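Local coordinates for ribose 5-phosphate isomerase (Trypanosoma cruzi, PDB 3M1P), which probably interconverts ribose 5-phosphate and ribulose 5-phosphate, as expected of a type B ribose 5-phosphate isomerase, at residues A88-H93 with N106-G111. The protein carries 1 engineered substitution. Numbering follows the deposited sequence.
Sequences ALCHDH and NIVCVG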
loop_
_atom_site.group_PDB
_atom_site.type_symbol
_atom_site.label_atom_id
_atom_site.label_comp_id
_atom_site.label_asym_id
_atom_site.label_seq_id
_atom_site.Cartn_x
_atom_site.Cartn_y
_atom_site.Cartn_z
ATOM N N ALA A 88 12.698 5.527 -9.127
ATOM C CA ALA A 88 11.684 5.626 -8.085
ATOM C C ALA A 88 10.977 4.294 -7.874
ATOM O O ALA A 88 10.304 3.783 -8.794
ATOM C CB ALA A 88 10.678 6.707 -8.442
ATOM N N LEU A 89 11.130 3.732 -6.676
ATOM C CA LEU A 89 10.317 2.587 -6.286
ATOM C C LEU A 89 8.903 3.055 -5.917
ATOM O O LEU A 89 8.705 3.791 -4.950
ATOM C CB LEU A 89 10.959 1.795 -5.150
ATOM C CG LEU A 89 10.150 0.614 -4.572
ATOM C CD1 LEU A 89 9.779 -0.432 -5.632
ATOM C CD2 LEU A 89 10.936 -0.012 -3.446
ATOM N N CYS A 90 7.937 2.647 -6.735
ATOM C CA CYS A 90 6.542 3.033 -6.549
ATOM C C CYS A 90 5.661 1.834 -6.211
ATOM O O CYS A 90 5.897 0.716 -6.702
ATOM C CB CYS A 90 6.014 3.718 -7.806
ATOM S SG CYS A 90 6.961 5.164 -8.252
ATOM N N HIS A 91 4.636 2.094 -5.394
ATOM C CA HIS A 91 3.685 1.069 -4.961
ATOM C C HIS A 91 2.225 1.479 -5.189
ATOM O O HIS A 91 1.302 0.758 -4.816
ATOM C CB HIS A 91 3.886 0.761 -3.485
ATOM C CG HIS A 91 3.621 1.932 -2.601
ATOM N ND1 HIS A 91 4.560 2.908 -2.364
ATOM C CD2 HIS A 91 2.508 2.308 -1.927
ATOM C CE1 HIS A 91 4.046 3.821 -1.558
ATOM N NE2 HIS A 91 2.800 3.484 -1.282
ATOM N N ASP A 92 2.010 2.648 -5.773
ATOM C CA ASP A 92 0.650 3.087 -6.057
ATOM C C ASP A 92 0.674 4.262 -7.028
ATOM O O ASP A 92 1.725 4.673 -7.490
ATOM C CB ASP A 92 -0.097 3.453 -4.754
ATOM C CG ASP A 92 0.371 4.784 -4.145
ATOM O OD1 ASP A 92 1.524 5.199 -4.404
ATOM O OD2 ASP A 92 -0.431 5.412 -3.401
ATOM N N HIS A 93 -0.505 4.788 -7.309
ATOM C CA HIS A 93 -0.699 5.878 -8.221
ATOM C C HIS A 93 -0.021 7.164 -7.739
ATOM O O HIS A 93 0.615 7.868 -8.523
ATOM C CB HIS A 93 -2.210 6.088 -8.380
ATOM C CG HIS A 93 -2.563 7.268 -9.225
ATOM N ND1 HIS A 93 -2.668 8.537 -8.711
ATOM C CD2 HIS A 93 -2.783 7.378 -10.556
ATOM C CE1 HIS A 93 -2.961 9.381 -9.684
ATOM N NE2 HIS A 93 -3.033 8.704 -10.816
ATOM N N ASN A 106 13.271 9.148 -13.903
ATOM C CA ASN A 106 13.385 8.593 -15.247
ATOM C C ASN A 106 13.315 7.073 -15.264
ATOM O O ASN A 106 13.223 6.476 -16.322
ATOM C CB ASN A 106 14.647 9.107 -15.988
ATOM C CG ASN A 106 15.916 9.033 -15.130
ATOM O OD1 ASN A 106 16.052 8.154 -14.278
ATOM N ND2 ASN A 106 16.852 9.964 -15.365
ATOM N N ILE A 107 13.350 6.449 -14.091
ATOM C CA ILE A 107 13.097 5.008 -14.002
ATOM C C ILE A 107 12.046 4.691 -12.927
ATOM O O ILE A 107 12.155 5.149 -11.798
ATOM C CB ILE A 107 14.404 4.183 -13.750
ATOM C CG1 ILE A 107 15.391 4.339 -14.925
ATOM C CG2 ILE A 107 14.058 2.695 -13.479
ATOM C CD1 ILE A 107 16.686 3.552 -14.813
ATOM N N VAL A 108 11.022 3.916 -13.291
ATOM C CA VAL A 108 10.043 3.442 -12.328
ATOM C C VAL A 108 10.394 2.014 -11.935
ATOM O O VAL A 108 10.703 1.189 -12.801
ATOM C CB VAL A 108 8.560 3.582 -12.829
ATOM C CG1 VAL A 108 8.257 2.749 -14.099
ATOM C CG2 VAL A 108 7.558 3.260 -11.704
ATOM N N CYS A 109 10.385 1.739 -10.630
ATOM C CA CYS A 109 10.621 0.392 -10.118
ATOM C C CYS A 109 9.377 -0.116 -9.416
ATOM O O CYS A 109 8.714 0.638 -8.712
ATOM C CB CYS A 109 11.826 0.358 -9.168
ATOM S SG CYS A 109 13.372 1.005 -9.934
ATOM N N VAL A 110 9.077 -1.398 -9.615
ATOM C CA VAL A 110 7.933 -2.050 -8.984
ATOM C C VAL A 110 8.297 -3.451 -8.510
ATOM O O VAL A 110 9.252 -4.067 -9.006
ATOM C CB VAL A 110 6.704 -2.143 -9.941
ATOM C CG1 VAL A 110 6.201 -0.759 -10.333
ATOM C CG2 VAL A 110 7.040 -2.957 -11.185
ATOM N N GLY A 111 7.535 -3.942 -7.539
ATOM C CA GLY A 111 7.688 -5.303 -7.042
ATOM C C GLY A 111 6.531 -6.196 -7.461
ATOM O O GLY A 111 5.374 -5.919 -7.123
HETATM O O HOH W 1 5.777 -1.811 -6.301
#
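Leu-89 holds CG anti to its backbone N (chi1 176°), and with chi2 at 58° CD1 lies over the peptide carbonyl of Cys-109, 3.4 Å from Cys-109 O, and close to Cys-109 CB. On the face that carries Ala-88 and Val-108, Cys-90 SG, turned beside its own N (chi1 -58°), meets Val-108 CG2 at 4.0 Å. Leucine is long enough to reach across to the neighbouring strand, while the compact cysteine and the beta-branched valine pack together on that face beneath helices 93-101 and 117-129. Ala-88, small enough to lie close under helix 93-101, anchors the pairing through its backbone. Its N donates to Ile-107 O (2.8 Å), and its O accepts from Cys-109 N (2.7 Å), a donor lying well above the carbonyl plane. Cys-90 N then binds Cys-109 O at 2.9 Å, nearly in line with that C=O. Beyond this bond the chains diverge, and a water takes over the link: it donates to Cys-90 O (2.6 Å) and accepts from Gly-111 N (3.0 Å). Past the divergence, Asp-92 N-caps helix 93-101, its carboxylate also binding Thr-95 OG1. Strand 64-69 flanks 107-111 on the side away from 87-89. Two neighbouring parallel strands joined through helix 93-101 make a beta-alpha-beta crossover, here at one edge of the chain's five-stranded parallel sheet, the Rossmann-like alpha/beta/alpha sandwich of the RpiB/LacAB family.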